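Local coordinates for glutathione S-transferase-like protein (Methylobacillus flagellatus, PDB 4GLT) that binds glutathione and, as a member of the glutathione S-transferase family, probably has transferase activity, at residues A[24-29]-A[73-78]; A[35-40]-A[86-91]; A[44-49]-A[93-98]. One frame throughout, in Å; residues are numbered along the deposited sequence.

In the fold
Running from the N terminus, the chain first lays down strand 24-27, then helix 32-44 and the loop 44-49 that follows it; the partners come later in the same order. Contact 1 closes its loop when strand 73-75 returns antiparallel to strand 24-27, contact 2 when helix 85-93 comes alongside helix 32-44, and contact 3 when segment 93-98, leaving helix 85-93, meets 44-49. Each loop therefore crosses the other two, and none encloses another. Together they tie the sheet of the N-terminal domain to the two helices on one of its faces and bind the ends of those helices to each other. Contacts 2 and 3 also reach the second subunit.

Contact 1: A[24-29]-A[73-78]; sequences KLLYSN and VLILPD
Lys24 O receives the shortest bond of this strand pair, 2.7 Å from Ile75 N, which approaches nearly in line with the carbonyl; the CA-H of Leu74 also leans on this oxygen, at 3.4 Å from CA. The return bond, Lys24 N to Ile75 O, is 2.8 Å long and almost straight (175°), completing an antiparallel hydrogen-bonded pair. Further along, Leu26 N donates to Val73 O through a more bent bond. Leu26 and Ile75 lie on one face of the sheet, where Leu26 CG rests 3.9 Å from Ile75 CD1 and both leucine methyls stay near that same atom. In each residue the branch leading to the contact (CG of Leu26, CG1 of Ile75) stands opposite the carbonyl carbon, chi1 -60° and -54°. With an alanine in place of Leu26, Ile75 CD1 would probably lose this apolar partner across the strands and be freer to turn. On the other face, Leu25 CB meets Leu74 CD1 at 4.1 Å. These two leucines face the helices: Leu25 packs on Val37 and Arg38 of helix 32-44, Leu74 on Ile88 and Tyr91 of helix 85-93. Strand 49-52 runs parallel along the far side of 24-27, and strand 81-82 lies beyond 73-75.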
# COMPACT_ATOMS: atom_id res chain seq x y z
N LYS A 24 1.51 -3.24 20.92
CA LYS A 24 1.34 -4.62 20.47
C LYS A 24 1.33 -4.68 18.94
O LYS A 24 0.66 -3.88 18.29
CB LYS A 24 0.06 -5.22 21.04
CG LYS A 24 0.04 -5.31 22.55
CD LYS A 24 -1.16 -6.12 23.03
CE LYS A 24 -0.98 -6.57 24.47
NZ LYS A 24 -2.17 -7.34 24.95
N LEU A 25 2.08 -5.63 18.38
CA LEU A 25 2.12 -5.82 16.94
C LEU A 25 1.52 -7.15 16.51
O LEU A 25 2.19 -8.18 16.57
CB LEU A 25 3.55 -5.75 16.41
CG LEU A 25 3.58 -6.23 14.95
CD1 LEU A 25 2.92 -5.20 14.04
CD2 LEU A 25 4.98 -6.56 14.49
N LEU A 26 0.27 -7.13 16.07
CA LEU A 26 -0.36 -8.33 15.57
C LEU A 26 0.36 -8.79 14.33
O LEU A 26 0.62 -8.00 13.43
CB LEU A 26 -1.81 -8.07 15.21
CG LEU A 26 -2.74 -7.58 16.31
CD1 LEU A 26 -4.17 -7.77 15.87
CD2 LEU A 26 -2.49 -8.35 17.57
N TYR A 27 0.66 -10.07 14.26
CA TYR A 27 1.40 -10.62 13.13
C TYR A 27 1.20 -12.13 13.02
O TYR A 27 0.80 -12.79 13.98
CB TYR A 27 2.89 -10.33 13.31
CG TYR A 27 3.58 -11.35 14.18
CD1 TYR A 27 4.41 -12.31 13.63
CD2 TYR A 27 3.38 -11.36 15.56
CE1 TYR A 27 5.04 -13.25 14.43
CE2 TYR A 27 4.01 -12.29 16.36
CZ TYR A 27 4.84 -13.23 15.79
OH TYR A 27 5.47 -14.16 16.58
N SER A 28 1.48 -12.67 11.83
CA SER A 28 1.48 -14.11 11.59
C SER A 28 2.90 -14.54 11.28
O SER A 28 3.77 -13.69 11.12
CB SER A 28 0.58 -14.46 10.40
OG SER A 28 1.14 -13.97 9.20
N ASN A 29 3.14 -15.84 11.18
CA ASN A 29 4.50 -16.35 10.94
C ASN A 29 4.99 -16.26 9.49
O ASN A 29 6.18 -16.37 9.23
CB ASN A 29 4.62 -17.79 11.42
CG ASN A 29 5.19 -17.89 12.83
OD1 ASN A 29 4.76 -18.72 13.62
ND2 ASN A 29 6.18 -17.05 13.14
N VAL A 73 -0.99 -5.21 12.32
CA VAL A 73 -1.60 -4.06 12.95
C VAL A 73 -0.78 -3.70 14.16
O VAL A 73 -0.47 -4.56 14.95
CB VAL A 73 -2.99 -4.38 13.45
CG1 VAL A 73 -3.68 -3.12 13.84
CG2 VAL A 73 -3.76 -5.11 12.43
N LEU A 74 -0.43 -2.43 14.31
CA LEU A 74 0.19 -1.97 15.56
C LEU A 74 -0.87 -1.33 16.45
O LEU A 74 -1.42 -0.28 16.11
CB LEU A 74 1.33 -0.98 15.30
CG LEU A 74 2.26 -0.66 16.48
CD1 LEU A 74 3.42 -1.64 16.58
CD2 LEU A 74 2.79 0.76 16.37
N ILE A 75 -1.17 -1.99 17.56
CA ILE A 75 -2.07 -1.45 18.58
C ILE A 75 -1.28 -0.74 19.67
O ILE A 75 -0.55 -1.38 20.42
CB ILE A 75 -2.88 -2.57 19.25
CG1 ILE A 75 -3.60 -3.39 18.18
CG2 ILE A 75 -3.85 -1.99 20.27
CD1 ILE A 75 -4.06 -4.75 18.66
N LEU A 76 -1.42 0.59 19.74
CA LEU A 76 -0.72 1.42 20.73
C LEU A 76 -1.44 1.42 22.08
O LEU A 76 -2.61 1.06 22.16
CB LEU A 76 -0.58 2.85 20.19
CG LEU A 76 0.08 3.01 18.81
CD1 LEU A 76 -0.08 4.43 18.30
CD2 LEU A 76 1.55 2.63 18.83
N PRO A 77 -0.74 1.84 23.15
CA PRO A 77 -1.30 1.85 24.51
C PRO A 77 -2.63 2.61 24.65
O PRO A 77 -3.37 2.37 25.61
CB PRO A 77 -0.21 2.53 25.34
CG PRO A 77 1.05 2.29 24.59
CD PRO A 77 0.68 2.22 23.13
N ASP A 78 -2.92 3.52 23.72
CA ASP A 78 -4.21 4.21 23.69
C ASP A 78 -5.31 3.22 23.30
O ASP A 78 -6.50 3.47 23.51
CB ASP A 78 -4.23 5.34 22.66
CG ASP A 78 -2.87 5.98 22.46
OD1 ASP A 78 -2.08 6.04 23.43
OD2 ASP A 78 -2.60 6.43 21.32

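Contact 2: A[35-40]-A[86-91]; sequences RKVRVV and RVIVEY
Val37 and Val40 meet Ile88 and Val89 in a buried, almost parallel packing of two helices, 32-44 and 85-93, which lie side by side against one face of the sheet of the thioredoxin-like N-terminal domain. The short axes run 9.7 Å apart at an angle of only 4°, and the space between them is filled mainly by methyl groups. Val37 CG1, placed opposite its own backbone N (chi1 -179°), touches Ile88 CG2 at 3.6 Å, the two side chains crossing at about a right angle. A turn further along helix 32-44, Val40 CG2 meets Val89 CG2 at 3.7 Å, again crosswise. This Val89 methyl also lies 4.3 Å from Val37 CA, so it faces the backbone of the other helix as well. Lys36 borders the apolar patch. Its chain is extended as far as CD and then bends (chi3 46°), bringing NZ to 3.8 Å from Arg86 CG without a polar bond across the contact. The ammonium is held instead by Ser85 OG and by salt bridges to Glu116 and Asp120. Ser85 binds glutathione, which makes Lys36 a second-shell residue of that site. NZ stays 5.7 Å from Arg86 NE, and the nearby acids probably offset these like charges; the arginine itself forms a salt bridge with Asp84 of the second subunit. Strand 24-27 lies against helix 32-44 on the sheet side of the pair, while helix 176-191 supplies Ile179 to Val40 and Leu176 to Val89, and helix 106-133 runs past Arg86.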
# COMPACT_ATOMS: atom_id res chain seq x y z
N ARG A 35 6.71 -9.01 8.68
CA ARG A 35 8.14 -9.18 8.88
C ARG A 35 8.87 -7.85 8.70
O ARG A 35 9.80 -7.54 9.45
CB ARG A 35 8.70 -10.25 7.93
CG ARG A 35 10.14 -10.60 8.23
CD ARG A 35 10.73 -11.57 7.21
NE ARG A 35 12.06 -12.02 7.63
CZ ARG A 35 12.83 -12.85 6.93
NH1 ARG A 35 12.42 -13.32 5.77
NH2 ARG A 35 14.01 -13.20 7.41
N LYS A 36 8.48 -7.09 7.69
CA LYS A 36 9.07 -5.78 7.44
C LYS A 36 8.90 -4.91 8.70
O LYS A 36 9.83 -4.23 9.13
CB LYS A 36 8.43 -5.12 6.20
CG LYS A 36 8.97 -3.73 5.84
CD LYS A 36 8.19 -3.07 4.70
CE LYS A 36 6.68 -3.22 4.92
NZ LYS A 36 5.87 -2.27 4.11
N VAL A 37 7.70 -4.97 9.28
CA VAL A 37 7.42 -4.25 10.53
C VAL A 37 8.26 -4.77 11.70
O VAL A 37 8.86 -3.99 12.44
CB VAL A 37 5.91 -4.31 10.90
CG1 VAL A 37 5.65 -3.53 12.17
CG2 VAL A 37 5.06 -3.76 9.77
N ARG A 38 8.30 -6.08 11.88
CA ARG A 38 9.08 -6.63 12.98
C ARG A 38 10.54 -6.22 12.84
O ARG A 38 11.18 -5.84 13.82
CB ARG A 38 8.96 -8.15 13.05
CG ARG A 38 7.54 -8.64 13.28
CD ARG A 38 7.36 -10.03 12.70
NE ARG A 38 7.86 -11.08 13.59
CZ ARG A 38 8.20 -12.30 13.19
NH1 ARG A 38 8.10 -12.62 11.90
NH2 ARG A 38 8.64 -13.20 14.05
N VAL A 39 11.07 -6.29 11.62
CA VAL A 39 12.48 -5.98 11.40
C VAL A 39 12.80 -4.52 11.71
O VAL A 39 13.90 -4.20 12.19
CB VAL A 39 12.94 -6.32 9.96
CG1 VAL A 39 14.27 -5.63 9.64
CG2 VAL A 39 13.10 -7.82 9.80
N VAL A 40 11.86 -3.63 11.43
CA VAL A 40 12.09 -2.21 11.65
C VAL A 40 12.10 -2.00 13.15
O VAL A 40 12.93 -1.25 13.67
CB VAL A 40 11.01 -1.35 10.97
CG1 VAL A 40 10.90 0.01 11.63
CG2 VAL A 40 11.30 -1.22 9.49
N ARG A 86 3.00 0.11 5.67
CA ARG A 86 3.65 1.35 5.27
C ARG A 86 3.46 2.51 6.24
O ARG A 86 4.38 3.27 6.48
CB ARG A 86 3.29 1.72 3.83
CG ARG A 86 3.83 0.71 2.85
CD ARG A 86 4.07 1.30 1.48
NE ARG A 86 2.95 1.06 0.60
CZ ARG A 86 2.80 1.62 -0.59
NH1 ARG A 86 3.70 2.46 -1.05
NH2 ARG A 86 1.73 1.34 -1.32
N VAL A 87 2.27 2.64 6.80
CA VAL A 87 2.00 3.62 7.84
C VAL A 87 2.80 3.29 9.12
O VAL A 87 3.50 4.16 9.67
CB VAL A 87 0.50 3.68 8.16
CG1 VAL A 87 0.21 4.83 9.13
CG2 VAL A 87 -0.31 3.82 6.88
N ILE A 88 2.70 2.04 9.56
CA ILE A 88 3.31 1.56 10.81
C ILE A 88 4.82 1.81 10.87
O ILE A 88 5.36 2.23 11.90
CB ILE A 88 3.04 0.05 11.00
CG1 ILE A 88 1.54 -0.19 11.20
CG2 ILE A 88 3.81 -0.48 12.20
CD1 ILE A 88 1.13 -1.63 11.05
N VAL A 89 5.49 1.51 9.77
CA VAL A 89 6.92 1.73 9.62
C VAL A 89 7.35 3.21 9.62
O VAL A 89 8.51 3.52 9.93
CB VAL A 89 7.41 1.06 8.31
CG1 VAL A 89 8.56 1.84 7.70
CG2 VAL A 89 7.79 -0.39 8.56
N GLU A 90 6.47 4.12 9.25
CA GLU A 90 6.84 5.53 9.33
C GLU A 90 6.71 5.97 10.78
O GLU A 90 7.58 6.64 11.33
CB GLU A 90 6.00 6.41 8.41
CG GLU A 90 6.52 7.84 8.33
CD GLU A 90 5.98 8.62 7.15
OE1 GLU A 90 4.83 8.36 6.74
OE2 GLU A 90 6.70 9.51 6.65
N TYR A 91 5.63 5.54 11.41
CA TYR A 91 5.43 5.77 12.83
C TYR A 91 6.62 5.34 13.70
O TYR A 91 7.06 6.09 14.56
CB TYR A 91 4.17 5.04 13.28
CG TYR A 91 3.93 5.11 14.76
CD1 TYR A 91 3.37 6.24 15.33
CD2 TYR A 91 4.28 4.06 15.58
CE1 TYR A 91 3.14 6.32 16.68
CE2 TYR A 91 4.06 4.13 16.94
CZ TYR A 91 3.49 5.26 17.49
OH TYR A 91 3.28 5.34 18.84

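Contact 3: A[44-49]-A[93-98]; sequences KRIDVD and DHRTPV
Lys44 CB starts 4.0 Å from Thr96 OG1, and from there the chain curls back on itself (chi2 -42°, chi3 -79°), which brings NZ round to the 93-98 segment. CG lies near Asp93 CA, CD runs past Val98 CG1, modelled too close to carry weight, and CE is 3.0 Å from Thr96 O. At the tip, NZ donates to Thr96 O (2.8 Å) and Asp93 O, both times from a position tilted out of the carbonyl plane, and forms a salt bridge with Asp93 OD1 that is modelled so short that its exact length is doubtful. Ala99 O is a further acceptor, so the buried ammonium is gripped by main-chain oxygens as well as by a carboxylate, itself held by Leu101 N and Ile102 N. The lysine backbone is bound too: Thr96 OG1 gives its hydrogen to Lys44 O at 3.0 Å, in the carbonyl plane on a lone pair, and accepts one from Val98 N in an ST turn. Val98 CG2 sits 3.9 Å above the centre of the Arg45 guanidinium plane, and Ile46 CD1 rests 3.5 Å from Arg95 CB. The polar end of Arg95 bonds to His106 of the second subunit. The positive phi of Arg45 (65°) belongs to a Schellman motif ending helix 32-44, and the lysine before it is clasped by the chain leaving the neighbouring helix 85-93, joining the ends of two helices of the glutathione S-transferase N-terminal domain.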
# COMPACT_ATOMS: atom_id res chain seq x y z
N LYS A 44 15.11 -0.19 15.14
CA LYS A 44 14.93 1.01 15.93
C LYS A 44 15.25 0.73 17.39
O LYS A 44 15.39 1.65 18.18
CB LYS A 44 13.53 1.59 15.77
CG LYS A 44 13.29 2.25 14.44
CD LYS A 44 14.48 3.09 14.01
CE LYS A 44 14.54 4.42 14.71
NZ LYS A 44 14.40 5.55 13.78
N ARG A 45 15.34 -0.54 17.75
CA ARG A 45 15.54 -0.90 19.14
C ARG A 45 14.35 -0.50 19.95
O ARG A 45 14.48 0.09 21.01
CB ARG A 45 16.75 -0.17 19.71
CG ARG A 45 17.95 -0.09 18.79
CD ARG A 45 18.83 -1.30 18.96
NE ARG A 45 20.21 -0.98 18.60
CZ ARG A 45 20.70 -1.07 17.37
NH1 ARG A 45 19.94 -1.46 16.37
NH2 ARG A 45 21.97 -0.76 17.15
N ILE A 46 13.17 -0.78 19.42
CA ILE A 46 11.95 -0.50 20.13
C ILE A 46 11.38 -1.78 20.70
O ILE A 46 11.24 -2.77 20.00
CB ILE A 46 10.92 0.15 19.20
CG1 ILE A 46 11.44 1.52 18.74
CG2 ILE A 46 9.59 0.28 19.89
CD1 ILE A 46 10.67 2.13 17.60
N ASP A 47 11.05 -1.76 21.99
CA ASP A 47 10.46 -2.91 22.64
C ASP A 47 9.01 -2.94 22.25
O ASP A 47 8.30 -1.97 22.43
CB ASP A 47 10.59 -2.77 24.15
CG ASP A 47 9.93 -3.90 24.91
OD1 ASP A 47 9.12 -4.64 24.34
OD2 ASP A 47 10.22 -4.04 26.11
N VAL A 48 8.56 -4.07 21.73
CA VAL A 48 7.18 -4.20 21.27
C VAL A 48 6.61 -5.58 21.58
O VAL A 48 7.22 -6.60 21.28
CB VAL A 48 7.07 -3.90 19.76
CG1 VAL A 48 7.93 -4.87 18.96
CG2 VAL A 48 5.63 -3.95 19.29
N ASP A 49 5.43 -5.62 22.19
CA ASP A 49 4.76 -6.88 22.48
C ASP A 49 4.31 -7.51 21.17
O ASP A 49 3.32 -7.10 20.58
CB ASP A 49 3.56 -6.63 23.39
CG ASP A 49 2.90 -7.91 23.87
OD1 ASP A 49 1.94 -7.82 24.66
OD2 ASP A 49 3.34 -9.01 23.47
N ASP A 93 9.86 4.59 12.85
CA ASP A 93 11.16 5.19 12.55
C ASP A 93 11.30 6.53 13.28
O ASP A 93 12.40 7.03 13.45
CB ASP A 93 11.37 5.38 11.05
CG ASP A 93 12.74 5.98 10.72
OD1 ASP A 93 13.72 5.72 11.44
OD2 ASP A 93 12.83 6.73 9.72
N HIS A 94 10.18 7.08 13.73
CA HIS A 94 10.19 8.39 14.39
C HIS A 94 10.21 8.25 15.91
O HIS A 94 10.30 9.23 16.63
CB HIS A 94 8.96 9.19 13.96
CG HIS A 94 8.93 10.59 14.50
ND1 HIS A 94 8.33 10.91 15.70
CD2 HIS A 94 9.42 11.75 14.00
CE1 HIS A 94 8.46 12.21 15.91
NE2 HIS A 94 9.12 12.74 14.90
N ARG A 95 10.01 7.03 16.40
CA ARG A 95 10.06 6.75 17.83
C ARG A 95 11.43 6.92 18.50
O ARG A 95 11.53 7.36 19.63
CB ARG A 95 9.50 5.37 18.13
CG ARG A 95 8.11 5.37 18.73
CD ARG A 95 7.14 6.17 17.89
NE ARG A 95 7.07 7.57 18.29
CZ ARG A 95 6.56 8.54 17.54
NH1 ARG A 95 6.08 8.28 16.34
NH2 ARG A 95 6.53 9.78 18.00
N THR A 96 12.49 6.52 17.80
CA THR A 96 13.83 6.57 18.36
C THR A 96 14.83 7.09 17.35
O THR A 96 14.61 7.04 16.15
CB THR A 96 14.30 5.19 18.82
OG1 THR A 96 15.13 4.61 17.82
CG2 THR A 96 13.13 4.29 19.09
N PRO A 97 15.94 7.57 17.86
CA PRO A 97 16.96 8.22 17.04
C PRO A 97 18.05 7.26 16.66
O PRO A 97 19.11 7.68 16.24
CB PRO A 97 17.51 9.28 17.98
CG PRO A 97 17.24 8.76 19.33
CD PRO A 97 15.93 8.09 19.23
N VAL A 98 17.80 5.97 16.84
CA VAL A 98 18.84 4.99 16.62
C VAL A 98 19.36 5.04 15.20
O VAL A 98 20.57 5.03 14.97
CB VAL A 98 18.28 3.60 16.79
CG1 VAL A 98 17.37 3.30 15.63
CG2 VAL A 98 19.40 2.61 16.84